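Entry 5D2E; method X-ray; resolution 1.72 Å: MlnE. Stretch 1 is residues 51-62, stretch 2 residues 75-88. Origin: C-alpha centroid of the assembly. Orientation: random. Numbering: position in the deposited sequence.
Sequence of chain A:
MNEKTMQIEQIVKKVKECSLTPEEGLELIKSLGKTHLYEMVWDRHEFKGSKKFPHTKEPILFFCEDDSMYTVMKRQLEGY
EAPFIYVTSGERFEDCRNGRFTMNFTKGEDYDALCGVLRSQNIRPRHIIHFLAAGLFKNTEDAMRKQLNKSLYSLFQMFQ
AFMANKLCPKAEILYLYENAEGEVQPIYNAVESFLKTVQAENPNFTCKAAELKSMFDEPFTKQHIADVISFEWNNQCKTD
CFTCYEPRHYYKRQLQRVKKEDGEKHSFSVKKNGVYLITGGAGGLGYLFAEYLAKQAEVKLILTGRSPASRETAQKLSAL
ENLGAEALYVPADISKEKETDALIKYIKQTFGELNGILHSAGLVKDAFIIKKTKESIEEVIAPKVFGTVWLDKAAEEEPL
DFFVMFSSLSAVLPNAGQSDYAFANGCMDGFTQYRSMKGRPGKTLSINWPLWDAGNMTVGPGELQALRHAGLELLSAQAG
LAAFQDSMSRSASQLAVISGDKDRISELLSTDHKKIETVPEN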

# COMPACT_ATOMS: atom_id res chain seq x y z
N LYS A 51 -21.03 -0.02 -24.71
CA LYS A 51 -20.59 -0.78 -25.90
C LYS A 51 -19.60 -1.90 -25.46
O LYS A 51 -18.99 -1.81 -24.37
N LYS A 52 -19.41 -2.90 -26.30
CA LYS A 52 -18.60 -4.02 -25.96
C LYS A 52 -17.12 -3.88 -26.36
O LYS A 52 -16.26 -4.49 -25.73
N PHE A 53 -16.80 -3.10 -27.39
CA PHE A 53 -15.45 -3.16 -27.96
C PHE A 53 -14.54 -2.06 -27.43
O PHE A 53 -14.99 -0.98 -27.07
N PRO A 54 -13.21 -2.29 -27.49
CA PRO A 54 -12.25 -1.21 -27.29
C PRO A 54 -12.51 -0.06 -28.26
O PRO A 54 -13.10 -0.28 -29.33
N HIS A 55 -12.04 1.14 -27.93
CA HIS A 55 -12.26 2.34 -28.79
C HIS A 55 -11.39 2.42 -30.05
O HIS A 55 -11.71 3.18 -30.94
N THR A 56 -10.27 1.68 -30.10
CA THR A 56 -9.46 1.54 -31.32
C THR A 56 -9.51 0.10 -31.74
O THR A 56 -9.87 -0.76 -30.94
N LYS A 57 -9.18 -0.16 -32.99
CA LYS A 57 -9.25 -1.49 -33.49
C LYS A 57 -7.85 -2.08 -33.53
O LYS A 57 -7.20 -2.10 -34.56
N GLU A 58 -7.37 -2.54 -32.37
CA GLU A 58 -6.03 -3.02 -32.20
C GLU A 58 -6.05 -4.28 -31.34
O GLU A 58 -7.03 -4.52 -30.67
N PRO A 59 -4.98 -5.09 -31.38
CA PRO A 59 -4.94 -6.37 -30.69
C PRO A 59 -5.11 -6.19 -29.16
O PRO A 59 -4.73 -5.18 -28.58
N ILE A 60 -5.82 -7.13 -28.60
CA ILE A 60 -6.07 -7.26 -27.17
C ILE A 60 -5.24 -8.45 -26.64
O ILE A 60 -5.22 -9.55 -27.26
N LEU A 61 -4.56 -8.27 -25.51
CA LEU A 61 -3.73 -9.29 -24.90
C LEU A 61 -4.30 -9.55 -23.51
O LEU A 61 -4.40 -8.63 -22.72
N PHE A 62 -4.64 -10.80 -23.21
CA PHE A 62 -5.34 -11.17 -22.00
C PHE A 62 -4.56 -12.22 -21.32
O PHE A 62 -4.32 -13.29 -21.92
N ARG A 75 -16.96 -14.60 -27.32
CA ARG A 75 -18.34 -14.17 -27.57
C ARG A 75 -18.52 -12.69 -27.45
O ARG A 75 -19.13 -12.04 -28.30
N GLN A 76 -17.87 -12.11 -26.46
CA GLN A 76 -18.00 -10.67 -26.27
C GLN A 76 -17.45 -9.87 -27.47
O GLN A 76 -17.95 -8.80 -27.83
N LEU A 77 -16.39 -10.41 -28.08
CA LEU A 77 -15.67 -9.72 -29.14
C LEU A 77 -16.11 -10.16 -30.54
O LEU A 77 -15.44 -9.81 -31.55
N GLU A 78 -17.21 -10.92 -30.61
CA GLU A 78 -17.75 -11.33 -31.92
C GLU A 78 -17.97 -10.09 -32.76
O GLU A 78 -18.61 -9.17 -32.35
N GLY A 79 -17.34 -10.02 -33.92
CA GLY A 79 -17.49 -8.81 -34.76
C GLY A 79 -16.34 -7.85 -34.69
O GLY A 79 -16.29 -6.88 -35.43
N TYR A 80 -15.41 -8.07 -33.73
CA TYR A 80 -14.31 -7.11 -33.50
C TYR A 80 -13.16 -7.66 -34.34
O TYR A 80 -12.81 -8.83 -34.23
N GLU A 81 -12.65 -6.83 -35.23
CA GLU A 81 -11.71 -7.31 -36.27
C GLU A 81 -10.28 -6.88 -35.99
O GLU A 81 -9.70 -6.00 -36.68
N ALA A 82 -9.78 -7.43 -34.90
CA ALA A 82 -8.36 -7.35 -34.54
C ALA A 82 -8.07 -8.56 -33.69
O ALA A 82 -8.98 -9.10 -33.03
N PRO A 83 -6.83 -8.98 -33.63
CA PRO A 83 -6.57 -10.22 -32.90
C PRO A 83 -6.88 -10.17 -31.40
O PRO A 83 -6.66 -9.15 -30.77
N PHE A 84 -7.29 -11.32 -30.85
CA PHE A 84 -7.39 -11.52 -29.41
C PHE A 84 -6.37 -12.55 -28.99
O PHE A 84 -6.35 -13.70 -29.49
N ILE A 85 -5.42 -12.14 -28.15
CA ILE A 85 -4.35 -13.04 -27.70
C ILE A 85 -4.64 -13.47 -26.27
O ILE A 85 -4.82 -12.62 -25.37
N TYR A 86 -4.66 -14.75 -26.02
CA TYR A 86 -5.06 -15.28 -24.69
C TYR A 86 -4.01 -16.17 -24.14
O TYR A 86 -3.63 -17.20 -24.71
N VAL A 87 -3.43 -15.73 -23.04
CA VAL A 87 -2.30 -16.39 -22.45
C VAL A 87 -2.63 -16.97 -21.09
O VAL A 87 -3.09 -16.26 -20.19
N THR A 88 -2.32 -18.24 -20.92
CA THR A 88 -2.55 -18.92 -19.69
C THR A 88 -1.30 -19.45 -19.08
O THR A 88 -0.22 -19.44 -19.65

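The two stretches of MlnE meet as a pair of neighbouring parallel β-strands, preceded by a loop contact in which the ring of Y80 packs against F53, P54 and I60, with its hydroxyl at the backbone of T56 to E58, and together they bury 1031 Å² of surface. In the strand region, residues 60-62 run beside 84-88 at 14°, and the backbone bonds fix the register: I60 N donates to P83 O (3.1 Å), I85 N to I60 O (2.7 Å), F62 N to I85 O (2.8 Å) and V87 N to F62 O (2.8 Å). Paired residues therefore project to the same face of the sheet.

On the face carrying I60, F62, F84 and Y86, packing is largely aromatic. I60 (chi1 m, chi2 t) sets CG2 3.7 Å from CD1 of F84, at the edge of that ring. F62 (t) lies near both F84 and Y86, each also t. F62 CB is 3.9 Å from F84 CE1, while F62 CD1 is 3.7 Å from Y86 CE2. The F62 and Y86 planes are nearly parallel, at 22°, but slid apart, so the rings barely overlap; F62 and F84 meet obliquely. On the other face, L61 (t, p) brings CD1 within 3.6 Å of I85 CG2 and 3.7 Å of V87 CG2, so a single methyl reaches two residues of the partner strand. I85 is m, m, and V87 is t. Just before the strands, the prolines P59 and P83 pack ring to ring, with P59 CG 3.9 Å from P83 CD.

Y80 (t) points toward stretch 1 and has the largest area covered across the contact. P54 CD lies over one face of the Y80 ring, 4.1 Å from the centroid, and I60 CD1 approaches Y80 CE2 at 3.5 Å. That same I60 CD1 is 3.9 Å from CD2 of L77 (m, t), linking the loop cluster to the strands. The Y80 hydroxyl reaches the backbone of the 56-58 segment: Y80 OH is 2.7 Å from E58 O and 3.0 Å from T56 O, two acceptors within reach of one proton. Nearby, A82 CB fits 3.6 Å from E58 O.

F53 (m) points toward the turn formed by L77 to Y80. Y80 CB sits over the F53 ring, 3.7 Å from the centroid and only 9° off the normal, whereas Q76 O and E78 O lie at the ring edge, with F53 CZ 3.3 Å from E78 O. G79 belongs to this close fit: its positive phi suits glycine, and a CB there would stand 3.5 Å from F53 CZ.

Polar side chains bridge the periphery. K52 (m, t, p) makes a weak hydrogen bond from NZ to OE1 of Q76 (t, p) at 3.2 Å, reinforced by water 1, which accepts from K52 NZ (2.9 Å) and donates to Q76 OE1 (2.8 Å). K57 (t, t, p, t) extends past E81, its CG 3.4 Å from E81 O; water 2 accepts from K57 NZ (3.3 Å) and donates to E81 OE1 (2.7 Å).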

# COMPACT_ATOMS: atom_id res chain seq x y z
CB LYS A 51 -19.87 0.15 -26.87
CG LYS A 51 -20.67 1.42 -27.25
CD LYS A 51 -20.96 1.54 -28.76
CE LYS A 51 -20.57 2.92 -29.31
NZ LYS A 51 -19.10 3.15 -29.10
CB LYS A 52 -19.17 -5.24 -26.59
CG LYS A 52 -20.57 -5.51 -26.12
CD LYS A 52 -21.23 -6.52 -27.04
CE LYS A 52 -20.89 -7.94 -26.64
NZ LYS A 52 -21.89 -8.51 -25.68
CB PHE A 53 -15.46 -3.05 -29.51
CG PHE A 53 -16.22 -4.14 -30.24
CD1 PHE A 53 -16.57 -5.35 -29.64
CD2 PHE A 53 -16.57 -3.93 -31.55
CE1 PHE A 53 -17.24 -6.33 -30.33
CE2 PHE A 53 -17.28 -4.90 -32.24
CZ PHE A 53 -17.59 -6.09 -31.66
CB PRO A 54 -10.91 -1.89 -27.58
CG PRO A 54 -11.14 -3.36 -27.52
CD PRO A 54 -12.58 -3.57 -27.86
CB HIS A 55 -12.09 3.66 -27.99
CG HIS A 55 -13.39 4.24 -27.52
ND1 HIS A 55 -13.55 4.80 -26.26
CD2 HIS A 55 -14.60 4.35 -28.12
CE1 HIS A 55 -14.79 5.21 -26.11
NE2 HIS A 55 -15.45 4.95 -27.23
CB THR A 56 -8.00 1.89 -31.07
OG1 THR A 56 -7.44 0.94 -30.15
CG2 THR A 56 -7.90 3.29 -30.49
CB LYS A 57 -9.94 -1.48 -34.85
CG LYS A 57 -10.06 -2.85 -35.49
CD LYS A 57 -11.11 -2.85 -36.61
CE LYS A 57 -10.83 -1.82 -37.69
NZ LYS A 57 -11.87 -1.84 -38.74
CB GLU A 58 -5.22 -1.92 -31.51
CG GLU A 58 -4.83 -0.79 -32.44
CD GLU A 58 -4.08 0.23 -31.67
OE1 GLU A 58 -2.86 0.11 -31.54
OE2 GLU A 58 -4.73 1.09 -31.06
CB PRO A 59 -3.59 -6.94 -31.07
CG PRO A 59 -3.22 -6.25 -32.37
CD PRO A 59 -3.77 -4.86 -32.18
CB ILE A 60 -7.54 -7.57 -26.96
CG1 ILE A 60 -8.38 -6.43 -27.49
CG2 ILE A 60 -7.82 -7.90 -25.48
CD1 ILE A 60 -9.85 -6.85 -27.65
CB LEU A 61 -2.29 -8.80 -24.81
CG LEU A 61 -1.34 -9.68 -24.05
CD1 LEU A 61 -1.21 -11.05 -24.68
CD2 LEU A 61 0.03 -8.99 -24.03
CB PHE A 62 -6.73 -11.75 -22.44
CG PHE A 62 -7.79 -11.81 -21.36
CD1 PHE A 62 -7.64 -12.63 -20.27
CD2 PHE A 62 -8.93 -11.04 -21.45
CE1 PHE A 62 -8.59 -12.71 -19.27
CE2 PHE A 62 -9.92 -11.10 -20.43
CZ PHE A 62 -9.73 -11.94 -19.34
CB ARG A 75 -19.33 -14.91 -26.70
CG ARG A 75 -20.76 -14.57 -27.10
CD ARG A 75 -21.81 -15.49 -26.47
NE ARG A 75 -21.23 -16.76 -25.98
CZ ARG A 75 -21.00 -17.03 -24.70
NH1 ARG A 75 -21.31 -16.14 -23.76
NH2 ARG A 75 -20.46 -18.21 -24.35
CB GLN A 76 -17.25 -10.29 -24.97
CG GLN A 76 -17.49 -8.84 -24.59
CD GLN A 76 -18.75 -8.64 -23.78
OE1 GLN A 76 -19.58 -9.52 -23.72
NE2 GLN A 76 -18.84 -7.50 -23.07
CB LEU A 77 -14.17 -10.00 -28.97
CG LEU A 77 -13.56 -9.40 -27.72
CD1 LEU A 77 -12.19 -9.98 -27.51
CD2 LEU A 77 -13.56 -7.89 -27.83
CB GLU A 78 -19.02 -12.14 -31.79
CG GLU A 78 -18.70 -13.62 -31.54
CD GLU A 78 -19.92 -14.48 -31.23
OE1 GLU A 78 -21.03 -14.04 -31.55
OE2 GLU A 78 -19.79 -15.60 -30.67
CB TYR A 80 -13.96 -7.06 -32.04
CG TYR A 80 -12.79 -6.20 -31.71
CD1 TYR A 80 -12.89 -4.82 -31.76
CD2 TYR A 80 -11.60 -6.77 -31.33
CE1 TYR A 80 -11.84 -4.02 -31.44
CE2 TYR A 80 -10.50 -5.99 -31.01
CZ TYR A 80 -10.64 -4.60 -31.07
OH TYR A 80 -9.59 -3.77 -30.72
CB GLU A 81 -12.15 -6.83 -37.64
CG GLU A 81 -13.40 -7.62 -38.02
CD GLU A 81 -13.98 -7.22 -39.36
OE1 GLU A 81 -13.87 -6.04 -39.76
OE2 GLU A 81 -14.56 -8.12 -39.97
CB ALA A 82 -8.07 -6.08 -33.75
CB PRO A 83 -5.09 -10.45 -33.07
CG PRO A 83 -4.66 -9.59 -34.21
CD PRO A 83 -5.67 -8.53 -34.43
CB PHE A 84 -8.82 -11.91 -29.07
CG PHE A 84 -9.07 -12.21 -27.63
CD1 PHE A 84 -9.08 -11.19 -26.69
CD2 PHE A 84 -9.28 -13.51 -27.20
CE1 PHE A 84 -9.31 -11.48 -25.37
CE2 PHE A 84 -9.55 -13.78 -25.88
CZ PHE A 84 -9.56 -12.77 -24.97
CB ILE A 85 -3.00 -12.31 -27.76
CG1 ILE A 85 -2.79 -11.67 -29.16
CG2 ILE A 85 -1.88 -13.26 -27.38
CD1 ILE A 85 -2.76 -12.64 -30.36
CB TYR A 86 -6.41 -15.97 -24.78
CG TYR A 86 -7.05 -16.33 -23.49
CD1 TYR A 86 -6.79 -17.52 -22.88
CD2 TYR A 86 -8.01 -15.51 -22.91
CE1 TYR A 86 -7.43 -17.86 -21.69
CE2 TYR A 86 -8.67 -15.86 -21.74
CZ TYR A 86 -8.35 -17.01 -21.11
OH TYR A 86 -9.00 -17.43 -19.95
CB VAL A 87 -1.15 -15.37 -22.26
CG1 VAL A 87 0.14 -16.09 -21.82
CG2 VAL A 87 -0.96 -14.53 -23.51
CB THR A 88 -3.53 -20.12 -19.89
OG1 THR A 88 -2.94 -21.06 -20.77
CG2 THR A 88 -4.79 -19.70 -20.45
O HOH W 1 -21.28 -11.30 -25.11
O HOH W 2 -14.33 -3.91 -38.11